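Local coordinates for L-Ribose isomerase (Acinetobacter, PDB 4Q0Q), which probably interconverts the aldose L-ribose and the ketose L-ribulose, using a metal ion held in a cupin-type beta-barrel, at residues Lys43-Ser48 with Ile75-Leu80; His117-Lys122 with Met240-Phe245; Glu124-Val129 with Val182-Gly187. All coordinates share one frame; numbering follows the deposited sequence.

Interaction 1. Residues Lys43-Ser48 with Ile75-Leu80; sequences KMVNDS and IIFESL. With RUU (alpha-L-ribulofuranose), chain D; QDK (L-ribulose), chain E; RUU (alpha-L-ribulofuranose), chain F.
Met44, at the end of a short 3-10 segment, packs against Phe77 of strand 73-82, their CA atoms 5.8 Å apart, while the chain of 75-80 turns a corner at Ser79. No hydrogen bond joins the segments, so the contact rests on the reach of Met44. Its CG stands anti to the carbonyl carbon (chi1 -71°) and the chain bends at its last torsion, which carries the thioether alongside the 77-79 backbone: CG lies 3.4 Å from Glu78 O, SD touches Ser79 CA, and CE closes to 3.8 Å from Phe77 CB. The carbonyl of the same residue meets the Phe77 ring in plane, at its edge, with Met44 O 3.5 Å from CD1. Ile75 CG2 covers one face of this ring near the rim, and Val45 CG2 adds a looser touch at CE1. Beyond Val45 the loop is shaped by Asn46, whose OD1 accepts from Ser48 N in an Asx turn (2.8 Å) and whose ND2 donates to Lys43 O, so both ends of the amide hold its rotation. Ser79 OG is engaged by Tyr38. Sugars bind around the contact: an alpha-L-ribulofuranose makes weak bonds to Met44 O and Asn46 ND2, and an open-chain L-ribulose gives its O3 proton to Glu78 OE2 at 2.8 Å. A bound cobalt ion is about 11 Å from the Glu78 side chain. Apolar contact thus joins loop and strand, while backbone carbonyls and polar side chains bind these additional sugars outside the metal's coordination shell.

Interaction 2. Residues His117-Lys122 with Met240-Phe245; sequences HHHGRK and MHDNDF. With CO (cobalt (II) ion), chain B; RUU (alpha-L-ribulofuranose), chain C; NCO (cobalt hexammine(III)), chain K.
His117 and Phe245 lie side by side, with His117 CB over the phenyl face in a CH-pi contact, 3.8 Å from the ring centroid. Next to them His118 and Asp244 form an antiparallel hydrogen-bonded pair. The tightest part is the turn around Asp242. Its CG stands anti to the backbone N (chi1 -173°), bringing the carboxylate to the backbone N-H groups of Arg121 and Lys122: OD2 accepts from Lys122 N, and OD1 from Arg121 N at 3.0 Å and, from above the carboxylate plane, from Arg121 NH1 in a salt bridge. Met240 SD covers one guanidinium face, 3.3 Å from Arg121 NE, which also pairs with Glu97. Asp242 O takes the His119 ND1 proton in the ring plane (2.8 Å), orienting NE2 toward cobalt. With His117, Glu124 and His199, His119 holds the metal, which O1 and O2 of an alpha-L-ribulofuranose also bind; Lys122 NZ donates to O2 at 2.9 Å. Packing is looser on the partly exposed His118-Asp244 side, where a water links His118 ND1 with Asp244 O and Asp244 OD1 receives cobalt hexammine. Within this chain strand 244-245 is the outermost strand of its sheet, beside strand 113-118, and helix 248-254 packs on Phe245 and Asn243.

Interaction 3. Residues Glu124-Val129 with Val182-Gly187; sequences ESYEVV and VRLRAG. With CO (cobalt (II) ion), chain B; RUU (alpha-L-ribulofuranose), chain C; RUU (alpha-L-ribulofuranose), chain J.
Val128 sets CG2 anti to its carbonyl carbon and CG1 opposite the backbone N (chi1 177°), turning both methyls to segment 182-187, while Leu184 keeps CG beside its own N (chi1 -56°), which sends CD1 to the Tyr126 ring. Val128 CG2 touches Leu184 CB at 3.7 Å, and CG1 approaches the backbone N of Ala186. Leu184 CD1 reaches the edge of the Tyr126 ring, near its plane, 4.1 Å from CD2, the two side chains crossing at about a right angle. No direct hydrogen bond joins the segments. Instead Val128 O receives a CA-H...O contact from Ala186 CA (3.3 Å), and two waters bridge the backbones. One donates to Val128 O and accepts from Gly187 N. The other accepts from Val128 N and donates to Arg185 O. The strand axes pass 6.7 Å apart at 53°, and the two strands belong to different sheets. Phe191 and Met133 close over the same apolar layer. Toward the start of strand 124-130, Tyr126 OH donates to Glu124 OE1 at 2.6 Å, on the anti side but tilted well out of the carboxylate plane, a second-shell grip on a ligand whose OE2 binds cobalt at 2.1 Å. Three histidines and a glutamate around one metal, with two antiparallel sheets, are consistent with a cupin, in which such a metal set sits inside the barrel; here ribulofuranose completes the coordination.

From the N terminus, interaction 1 comes first: it closes a span of 26 residues that includes strand 50-52 and helix 60-63, joining the chain after helix 19-35 to strand 73-82, and is complete before the others open. Interaction 2 opens at strand 113-118 and closes only with 240-245, near the C-terminal helix 248-254, so interaction 3, joining 124-129 to 182-187, is nested inside its long loop. Interactions 1 and 3 reach the same six-stranded sheet and both touch the second subunit; interaction 2 ties an edge strand onto the five-stranded sheet, and interaction 3 joins the two sheets. Interactions 2 and 3 meet at the cobalt site, while interaction 1 lies about 19 Å from interaction 2, centre to centre.

Interaction 1. Residues Lys43-Ser48 with Ile75-Leu80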
loop_
_atom_site.group_PDB
_atom_site.type_symbol
_atom_site.label_atom_id
_atom_site.label_comp_id
_atom_site.label_asym_id
_atom_site.label_seq_id
_atom_site.Cartn_x
_atom_site.Cartn_y
_atom_site.Cartn_z
ATOM N N LYS A 43 -2.628 -21.222 -6.329
ATOM C CA LYS A 43 -2.919 -22.403 -5.527
ATOM C C LYS A 43 -3.448 -22.080 -4.133
ATOM O O LYS A 43 -3.993 -22.950 -3.460
ATOM C CB LYS A 43 -1.685 -23.298 -5.409
ATOM C CG LYS A 43 -0.495 -22.674 -4.698
ATOM C CD LYS A 43 0.552 -23.735 -4.363
ATOM C CE LYS A 43 1.038 -24.464 -5.614
ATOM N NZ LYS A 43 2.046 -25.526 -5.303
ATOM N N MET A 44 -3.297 -20.830 -3.703
ATOM C CA MET A 44 -3.769 -20.416 -2.386
ATOM C C MET A 44 -5.260 -20.083 -2.420
ATOM O O MET A 44 -5.946 -20.136 -1.402
ATOM C CB MET A 44 -2.957 -19.205 -1.900
ATOM C CG MET A 44 -1.517 -19.551 -1.532
ATOM S SD MET A 44 -0.424 -18.118 -1.333
ATOM C CE MET A 44 -1.323 -17.151 -0.144
ATOM N N VAL A 45 -5.757 -19.741 -3.602
ATOM C CA VAL A 45 -7.160 -19.404 -3.768
ATOM C C VAL A 45 -7.880 -20.692 -4.152
ATOM O O VAL A 45 -8.106 -20.962 -5.330
ATOM C CB VAL A 45 -7.335 -18.350 -4.877
ATOM C CG1 VAL A 45 -8.771 -17.854 -4.914
ATOM C CG2 VAL A 45 -6.371 -17.193 -4.638
ATOM N N ASN A 46 -8.236 -21.482 -3.148
ATOM C CA ASN A 46 -8.892 -22.769 -3.369
ATOM C C ASN A 46 -10.159 -22.969 -2.536
ATOM O O ASN A 46 -10.594 -22.072 -1.816
ATOM C CB ASN A 46 -7.906 -23.887 -3.056
ATOM C CG ASN A 46 -7.272 -23.726 -1.691
ATOM O OD1 ASN A 46 -7.965 -23.655 -0.675
ATOM N ND2 ASN A 46 -5.947 -23.660 -1.658
ATOM N N ASP A 47 -10.742 -24.160 -2.639
ATOM C CA ASP A 47 -11.964 -24.483 -1.907
ATOM C C ASP A 47 -11.765 -24.723 -0.411
ATOM O O ASP A 47 -12.696 -25.133 0.279
ATOM C CB ASP A 47 -12.656 -25.698 -2.538
ATOM C CG ASP A 47 -13.296 -25.372 -3.873
ATOM O OD1 ASP A 47 -13.352 -24.175 -4.230
ATOM O OD2 ASP A 47 -13.754 -26.309 -4.564
ATOM N N SER A 48 -10.558 -24.470 0.092
ATOM C CA SER A 48 -10.283 -24.645 1.513
ATOM C C SER A 48 -10.029 -23.312 2.216
ATOM O O SER A 48 -9.982 -23.256 3.446
ATOM C CB SER A 48 -9.068 -25.552 1.720
ATOM O OG SER A 48 -9.341 -26.877 1.316
ATOM N N ILE A 75 -11.578 -16.409 6.381
ATOM C CA ILE A 75 -10.802 -16.777 5.222
ATOM C C ILE A 75 -9.341 -16.803 5.642
ATOM O O ILE A 75 -8.898 -15.967 6.430
ATOM C CB ILE A 75 -11.006 -15.764 4.071
ATOM C CG1 ILE A 75 -12.378 -16.001 3.438
ATOM C CG2 ILE A 75 -9.874 -15.885 3.039
ATOM C CD1 ILE A 75 -12.743 -15.013 2.373
ATOM N N ILE A 76 -8.612 -17.788 5.135
ATOM C CA ILE A 76 -7.197 -17.919 5.428
ATOM C C ILE A 76 -6.438 -18.290 4.160
ATOM O O ILE A 76 -6.747 -19.286 3.502
ATOM C CB ILE A 76 -6.923 -19.007 6.485
ATOM C CG1 ILE A 76 -7.591 -18.633 7.812
ATOM C CG2 ILE A 76 -5.415 -19.186 6.661
ATOM C CD1 ILE A 76 -7.425 -19.671 8.910
ATOM N N PHE A 77 -5.450 -17.473 3.819
ATOM C CA PHE A 77 -4.608 -17.716 2.660
ATOM C C PHE A 77 -3.232 -18.045 3.214
ATOM O O PHE A 77 -2.549 -17.175 3.745
ATOM C CB PHE A 77 -4.533 -16.472 1.776
ATOM C CG PHE A 77 -5.829 -16.136 1.088
ATOM C CD1 PHE A 77 -6.415 -17.040 0.204
ATOM C CD2 PHE A 77 -6.444 -14.907 1.296
ATOM C CE1 PHE A 77 -7.600 -16.719 -0.467
ATOM C CE2 PHE A 77 -7.625 -14.576 0.633
ATOM C CZ PHE A 77 -8.203 -15.486 -0.253
ATOM N N GLU A 78 -2.846 -19.312 3.099
ATOM C CA GLU A 78 -1.562 -19.780 3.603
ATOM C C GLU A 78 -0.460 -19.675 2.550
ATOM O O GLU A 78 -0.483 -20.388 1.543
ATOM C CB GLU A 78 -1.724 -21.227 4.074
ATOM C CG GLU A 78 -0.491 -21.883 4.640
ATOM C CD GLU A 78 -0.777 -23.288 5.143
ATOM O OE1 GLU A 78 -1.170 -23.442 6.320
ATOM O OE2 GLU A 78 -0.620 -24.241 4.350
ATOM N N SER A 79 0.501 -18.781 2.776
ATOM C CA SER A 79 1.601 -18.612 1.827
ATOM C C SER A 79 2.801 -19.473 2.200
ATOM O O SER A 79 3.676 -19.744 1.370
ATOM C CB SER A 79 2.042 -17.144 1.768
ATOM O OG SER A 79 2.627 -16.736 2.994
ATOM N N LEU A 80 2.844 -19.901 3.456
ATOM C CA LEU A 80 3.955 -20.702 3.925
ATOM C C LEU A 80 3.594 -21.610 5.100
ATOM O O LEU A 80 2.949 -21.182 6.060
ATOM C CB LEU A 80 5.105 -19.777 4.341
ATOM C CG LEU A 80 6.388 -20.452 4.834
ATOM C CD1 LEU A 80 7.164 -21.021 3.651
ATOM C CD2 LEU A 80 7.235 -19.439 5.589
HETATM C C1 RUU D . -4.872 -21.401 2.585
HETATM O O1 RUU D . -4.786 -21.137 1.189
HETATM C C2 RUU D . -5.646 -22.679 2.872
HETATM O O2 RUU D . -7.028 -22.391 3.011
HETATM C C3 RUU D . -5.154 -23.429 4.108
HETATM O O3 RUU D . -6.077 -23.253 5.172
HETATM C C4 RUU D . -5.127 -24.899 3.684
HETATM O O4 RUU D . -6.326 -25.538 4.097
HETATM C C5 RUU D . -5.072 -24.868 2.158
HETATM O O5 RUU D . -5.485 -23.554 1.745
HETATM C C1 QDK E . 1.643 -21.652 -0.128
HETATM O O1 QDK E . 0.529 -21.579 -0.995
HETATM C C2 QDK E . 1.897 -23.090 0.245
HETATM O O2 QDK E . 2.053 -23.942 -0.635
HETATM C C3 QDK E . 1.779 -23.516 1.699
HETATM O O3 QDK E . 0.604 -24.292 1.876
HETATM C C4 QDK E . 3.007 -24.331 2.104
HETATM O O4 QDK E . 3.034 -25.555 1.384
HETATM C C5 QDK E . 4.271 -23.530 1.819
HETATM O O5 QDK E . 5.404 -24.235 2.290
HETATM C C1 RUU F . -10.459 -22.744 -7.351
HETATM O O1 RUU F . -10.694 -24.101 -6.994
HETATM C C2 RUU F . -11.595 -21.852 -6.889
HETATM O O2 RUU F . -12.709 -21.995 -7.758
HETATM C C3 RUU F . -11.209 -20.379 -6.777
HETATM O O3 RUU F . -11.778 -19.646 -7.848
HETATM C C4 RUU F . -11.821 -19.911 -5.458
HETATM O O4 RUU F . -13.000 -19.167 -5.722
HETATM C C5 RUU F . -12.178 -21.184 -4.691
HETATM O O5 RUU F . -11.990 -22.293 -5.582
#

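Interaction 2. Residues His117-Lys122 with Met240-Phe245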
loop_
_atom_site.group_PDB
_atom_site.type_symbol
_atom_site.label_atom_id
_atom_site.label_comp_id
_atom_site.label_asym_id
_atom_site.label_seq_id
_atom_site.Cartn_x
_atom_site.Cartn_y
_atom_site.Cartn_z
ATOM N N HIS A 117 -10.180 -21.958 20.599
ATOM C CA HIS A 117 -9.395 -23.162 20.375
ATOM C C HIS A 117 -7.996 -22.954 20.923
ATOM O O HIS A 117 -7.625 -21.840 21.283
ATOM C CB HIS A 117 -9.294 -23.475 18.873
ATOM C CG HIS A 117 -8.484 -22.477 18.097
ATOM N ND1 HIS A 117 -8.959 -21.229 17.759
ATOM C CD2 HIS A 117 -7.217 -22.537 17.620
ATOM C CE1 HIS A 117 -8.022 -20.563 17.106
ATOM N NE2 HIS A 117 -6.955 -21.335 17.009
ATOM N N HIS A 118 -7.226 -24.032 21.000
ATOM C CA HIS A 118 -5.854 -23.931 21.455
ATOM C C HIS A 118 -5.031 -24.933 20.665
ATOM O O HIS A 118 -5.575 -25.829 20.024
ATOM C CB HIS A 118 -5.736 -24.182 22.971
ATOM C CG HIS A 118 -5.750 -25.627 23.364
ATOM N ND1 HIS A 118 -6.915 -26.333 23.576
ATOM C CD2 HIS A 118 -4.737 -26.499 23.575
ATOM C CE1 HIS A 118 -6.619 -27.578 23.901
ATOM N NE2 HIS A 118 -5.304 -27.706 23.907
ATOM N N HIS A 119 -3.717 -24.756 20.686
ATOM C CA HIS A 119 -2.823 -25.649 19.979
ATOM C C HIS A 119 -1.854 -26.240 20.996
ATOM O O HIS A 119 -1.401 -25.547 21.909
ATOM C CB HIS A 119 -2.034 -24.880 18.917
ATOM C CG HIS A 119 -2.891 -24.102 17.973
ATOM N ND1 HIS A 119 -3.748 -24.704 17.077
ATOM C CD2 HIS A 119 -3.034 -22.769 17.791
ATOM C CE1 HIS A 119 -4.380 -23.775 16.383
ATOM N NE2 HIS A 119 -3.966 -22.592 16.796
ATOM N N GLY A 120 -1.539 -27.520 20.837
ATOM C CA GLY A 120 -0.604 -28.141 21.750
ATOM C C GLY A 120 0.825 -27.872 21.321
ATOM O O GLY A 120 1.724 -27.789 22.158
ATOM N N ARG A 121 1.039 -27.708 20.016
ATOM C CA ARG A 121 2.388 -27.485 19.495
ATOM C C ARG A 121 2.648 -26.110 18.879
ATOM O O ARG A 121 3.746 -25.559 19.007
ATOM C CB ARG A 121 2.697 -28.558 18.450
ATOM C CG ARG A 121 2.292 -29.964 18.874
ATOM C CD ARG A 121 2.289 -30.913 17.687
ATOM N NE ARG A 121 1.907 -32.276 18.054
ATOM C CZ ARG A 121 0.695 -32.638 18.470
ATOM N NH1 ARG A 121 -0.278 -31.741 18.578
ATOM N NH2 ARG A 121 0.456 -33.907 18.771
ATOM N N LYS A 122 1.632 -25.556 18.225
ATOM C CA LYS A 122 1.761 -24.277 17.528
ATOM C C LYS A 122 1.656 -22.970 18.311
ATOM O O LYS A 122 0.657 -22.703 18.979
ATOM C CB LYS A 122 0.745 -24.227 16.379
ATOM C CG LYS A 122 0.843 -22.981 15.503
ATOM C CD LYS A 122 -0.103 -23.041 14.304
ATOM C CE LYS A 122 -1.405 -22.291 14.567
ATOM N NZ LYS A 122 -2.373 -22.451 13.435
ATOM N N MET A 240 -1.713 -35.710 11.667
ATOM C CA MET A 240 -1.736 -34.963 12.920
ATOM C C MET A 240 -2.589 -33.699 12.786
ATOM O O MET A 240 -2.450 -32.948 11.821
ATOM C CB MET A 240 -0.307 -34.591 13.319
ATOM C CG MET A 240 -0.168 -34.015 14.712
ATOM S SD MET A 240 1.481 -33.344 14.982
ATOM C CE MET A 240 2.464 -34.844 15.054
ATOM N N HIS A 241 -3.475 -33.475 13.753
ATOM C CA HIS A 241 -4.348 -32.299 13.752
ATOM C C HIS A 241 -4.113 -31.518 15.045
ATOM O O HIS A 241 -4.680 -31.837 16.091
ATOM C CB HIS A 241 -5.813 -32.735 13.642
ATOM C CG HIS A 241 -6.783 -31.596 13.564
ATOM N ND1 HIS A 241 -6.585 -30.505 12.745
ATOM C CD2 HIS A 241 -7.971 -31.392 14.180
ATOM C CE1 HIS A 241 -7.610 -29.679 12.859
ATOM N NE2 HIS A 241 -8.466 -30.194 13.723
ATOM N N ASP A 242 -3.271 -30.493 14.957
ATOM C CA ASP A 242 -2.905 -29.675 16.107
ATOM C C ASP A 242 -3.906 -28.573 16.465
ATOM O O ASP A 242 -3.527 -27.518 16.977
ATOM C CB ASP A 242 -1.513 -29.076 15.869
ATOM C CG ASP A 242 -0.977 -28.343 17.074
ATOM O OD1 ASP A 242 -1.028 -28.907 18.185
ATOM O OD2 ASP A 242 -0.494 -27.205 16.910
ATOM N N ASN A 243 -5.183 -28.816 16.187
ATOM C CA ASN A 243 -6.227 -27.853 16.515
ATOM C C ASN A 243 -7.217 -28.496 17.465
ATOM O O ASN A 243 -7.663 -29.623 17.244
ATOM C CB ASN A 243 -6.982 -27.393 15.270
ATOM C CG ASN A 243 -6.102 -26.652 14.294
ATOM O OD1 ASN A 243 -5.058 -26.121 14.667
ATOM N ND2 ASN A 243 -6.528 -26.597 13.036
ATOM N N ASP A 244 -7.556 -27.783 18.530
ATOM C CA ASP A 244 -8.516 -28.290 19.495
ATOM C C ASP A 244 -9.532 -27.191 19.769
ATOM O O ASP A 244 -9.321 -26.329 20.624
ATOM C CB ASP A 244 -7.815 -28.692 20.796
ATOM C CG ASP A 244 -8.731 -29.446 21.743
ATOM O OD1 ASP A 244 -9.965 -29.366 21.571
ATOM O OD2 ASP A 244 -8.216 -30.109 22.669
ATOM N N PHE A 245 -10.632 -27.218 19.026
ATOM C CA PHE A 245 -11.681 -26.225 19.198
ATOM C C PHE A 245 -12.601 -26.601 20.357
ATOM O O PHE A 245 -12.974 -27.771 20.513
ATOM C CB PHE A 245 -12.484 -26.093 17.901
ATOM C CG PHE A 245 -11.728 -25.420 16.791
ATOM C CD1 PHE A 245 -11.779 -24.036 16.635
ATOM C CD2 PHE A 245 -10.924 -26.163 15.929
ATOM C CE1 PHE A 245 -11.033 -23.399 15.634
ATOM C CE2 PHE A 245 -10.176 -25.538 14.927
ATOM C CZ PHE A 245 -10.231 -24.153 14.782
HETATM CO CO CO B . -4.799 -20.562 16.616
HETATM C C1 RUU C . -5.445 -18.619 14.268
HETATM O O1 RUU C . -5.594 -18.608 15.684
HETATM C C2 RUU C . -5.629 -20.016 13.719
HETATM O O2 RUU C . -4.713 -20.908 14.339
HETATM C C3 RUU C . -5.514 -20.138 12.208
HETATM O O3 RUU C . -4.187 -20.482 11.845
HETATM C C4 RUU C . -6.456 -21.310 11.909
HETATM O O4 RUU C . -5.764 -22.532 12.140
HETATM C C5 RUU C . -7.550 -21.162 12.962
HETATM O O5 RUU C . -6.958 -20.442 14.056
HETATM CO CO NCO K . -13.424 -30.892 22.767
HETATM N N1 NCO K . -12.099 -31.303 21.608
HETATM N N2 NCO K . -14.217 -32.482 22.410
HETATM N N3 NCO K . -12.620 -29.304 23.121
HETATM N N4 NCO K . -14.368 -30.128 21.427
HETATM N N5 NCO K . -12.491 -31.653 24.109
HETATM N N6 NCO K . -14.753 -30.484 23.924
HETATM O O HOH W 1 -9.468 -26.092 23.302
HETATM O O HOH W 2 -2.877 -25.870 13.455
#

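Interaction 3. Residues Glu124-Val129 with Val182-Gly187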
loop_
_atom_site.group_PDB
_atom_site.type_symbol
_atom_site.label_atom_id
_atom_site.label_comp_id
_atom_site.label_asym_id
_atom_site.label_seq_id
_atom_site.Cartn_x
_atom_site.Cartn_y
_atom_site.Cartn_z
ATOM N N GLU A 124 1.680 -18.849 17.810
ATOM C CA GLU A 124 1.421 -17.879 16.752
ATOM C C GLU A 124 1.652 -16.433 17.181
ATOM O O GLU A 124 1.816 -16.141 18.366
ATOM C CB GLU A 124 -0.018 -18.037 16.212
ATOM C CG GLU A 124 -1.020 -18.627 17.199
ATOM C CD GLU A 124 -2.432 -18.816 16.629
ATOM O OE1 GLU A 124 -3.196 -17.832 16.536
ATOM O OE2 GLU A 124 -2.780 -19.958 16.275
ATOM N N SER A 125 1.694 -15.538 16.198
ATOM C CA SER A 125 1.870 -14.110 16.445
ATOM C C SER A 125 0.960 -13.382 15.462
ATOM O O SER A 125 0.692 -13.892 14.377
ATOM C CB SER A 125 3.323 -13.685 16.220
ATOM O OG SER A 125 3.679 -13.762 14.854
ATOM N N TYR A 126 0.499 -12.189 15.833
ATOM C CA TYR A 126 -0.399 -11.418 14.980
ATOM C C TYR A 126 0.113 -10.040 14.598
ATOM O O TYR A 126 0.732 -9.336 15.399
ATOM C CB TYR A 126 -1.764 -11.233 15.655
ATOM C CG TYR A 126 -2.317 -12.475 16.304
ATOM C CD1 TYR A 126 -2.396 -13.675 15.604
ATOM C CD2 TYR A 126 -2.757 -12.450 17.629
ATOM C CE1 TYR A 126 -2.898 -14.829 16.209
ATOM C CE2 TYR A 126 -3.261 -13.588 18.242
ATOM C CZ TYR A 126 -3.330 -14.776 17.528
ATOM O OH TYR A 126 -3.833 -15.903 18.135
ATOM N N GLU A 127 -0.182 -9.669 13.358
ATOM C CA GLU A 127 0.169 -8.377 12.801
ATOM C C GLU A 127 -1.073 -7.922 12.043
ATOM O O GLU A 127 -1.409 -8.493 11.004
ATOM C CB GLU A 127 1.343 -8.514 11.831
ATOM C CG GLU A 127 1.747 -7.222 11.135
ATOM C CD GLU A 127 2.804 -7.447 10.058
ATOM O OE1 GLU A 127 3.723 -8.255 10.282
ATOM O OE2 GLU A 127 2.724 -6.803 8.994
ATOM N N VAL A 128 -1.761 -6.911 12.572
ATOM C CA VAL A 128 -2.961 -6.389 11.932
ATOM C C VAL A 128 -2.561 -5.544 10.730
ATOM O O VAL A 128 -1.723 -4.648 10.842
ATOM C CB VAL A 128 -3.802 -5.532 12.915
ATOM C CG1 VAL A 128 -5.032 -4.928 12.191
ATOM C CG2 VAL A 128 -4.246 -6.391 14.094
ATOM N N VAL A 129 -3.150 -5.842 9.578
ATOM C CA VAL A 129 -2.842 -5.113 8.358
ATOM C C VAL A 129 -3.913 -4.075 8.045
ATOM O O VAL A 129 -3.606 -2.949 7.655
ATOM C CB VAL A 129 -2.698 -6.077 7.163
ATOM C CG1 VAL A 129 -2.268 -5.305 5.910
ATOM C CG2 VAL A 129 -1.692 -7.170 7.500
ATOM N N VAL A 182 -7.645 -8.128 24.300
ATOM C CA VAL A 182 -6.689 -7.163 23.782
ATOM C C VAL A 182 -7.150 -6.777 22.383
ATOM O O VAL A 182 -7.514 -7.637 21.579
ATOM C CB VAL A 182 -5.241 -7.726 23.722
ATOM C CG1 VAL A 182 -5.144 -8.867 22.732
ATOM C CG2 VAL A 182 -4.284 -6.624 23.333
ATOM N N ARG A 183 -7.174 -5.477 22.115
ATOM C CA ARG A 183 -7.574 -4.969 20.813
ATOM C C ARG A 183 -6.291 -4.558 20.103
ATOM O O ARG A 183 -5.555 -3.704 20.593
ATOM C CB ARG A 183 -8.506 -3.770 20.979
ATOM C CG ARG A 183 -9.001 -3.191 19.674
ATOM C CD ARG A 183 -10.431 -2.695 19.815
ATOM N NE ARG A 183 -10.938 -2.116 18.575
ATOM C CZ ARG A 183 -12.216 -1.817 18.360
ATOM N NH1 ARG A 183 -13.121 -2.053 19.303
ATOM N NH2 ARG A 183 -12.585 -1.267 17.212
ATOM N N LEU A 184 -6.019 -5.176 18.958
ATOM C CA LEU A 184 -4.800 -4.882 18.211
ATOM C C LEU A 184 -5.081 -4.038 16.979
ATOM O O LEU A 184 -6.126 -4.171 16.336
ATOM C CB LEU A 184 -4.104 -6.187 17.800
ATOM C CG LEU A 184 -3.751 -7.156 18.935
ATOM C CD1 LEU A 184 -3.148 -8.444 18.366
ATOM C CD2 LEU A 184 -2.786 -6.479 19.896
ATOM N N ARG A 185 -4.137 -3.169 16.650
ATOM C CA ARG A 185 -4.281 -2.290 15.499
ATOM C C ARG A 185 -3.037 -2.333 14.619
ATOM O O ARG A 185 -1.989 -2.825 15.036
ATOM C CB ARG A 185 -4.531 -0.853 15.974
ATOM C CG ARG A 185 -5.880 -0.646 16.630
ATOM C CD ARG A 185 -6.020 0.781 17.149
ATOM N NE ARG A 185 -5.499 0.919 18.504
ATOM C CZ ARG A 185 -6.206 0.679 19.606
ATOM N NH1 ARG A 185 -7.474 0.297 19.519
ATOM N NH2 ARG A 185 -5.639 0.813 20.798
ATOM N N ALA A 186 -3.161 -1.815 13.403
ATOM C CA ALA A 186 -2.040 -1.790 12.470
ATOM C C ALA A 186 -0.926 -0.932 13.056
ATOM O O ALA A 186 -1.179 0.152 13.569
ATOM C CB ALA A 186 -2.488 -1.226 11.128
ATOM N N GLY A 187 0.306 -1.425 12.993
ATOM C CA GLY A 187 1.419 -0.668 13.526
ATOM C C GLY A 187 1.803 -1.050 14.943
ATOM O O GLY A 187 2.860 -0.643 15.430
HETATM CO CO CO B . -4.799 -20.562 16.616
HETATM C C1 RUU C . -5.445 -18.619 14.268
HETATM O O1 RUU C . -5.594 -18.608 15.684
HETATM C C2 RUU C . -5.629 -20.016 13.719
HETATM O O2 RUU C . -4.713 -20.908 14.339
HETATM C C3 RUU C . -5.514 -20.138 12.208
HETATM O O3 RUU C . -4.187 -20.482 11.845
HETATM C C4 RUU C . -6.456 -21.310 11.909
HETATM O O4 RUU C . -5.764 -22.532 12.140
HETATM C C5 RUU C . -7.550 -21.162 12.962
HETATM O O5 RUU C . -6.958 -20.442 14.056
HETATM C C1 RUU J . 1.523 2.551 7.448
HETATM O O1 RUU J . 0.277 3.222 7.328
HETATM C C2 RUU J . 1.568 1.679 8.690
HETATM O O2 RUU J . 0.464 0.784 8.701
HETATM C C3 RUU J . 1.612 2.483 9.988
HETATM O O3 RUU J . 0.704 1.924 10.926
HETATM C C4 RUU J . 3.041 2.338 10.511
HETATM O O4 RUU J . 3.020 2.029 11.897
HETATM C C5 RUU J . 3.645 1.172 9.731
HETATM O O5 RUU J . 2.777 0.903 8.620
HETATM O O HOH W 3 0.648 -4.001 11.894
HETATM O O HOH W 4 -0.994 -5.483 14.929
#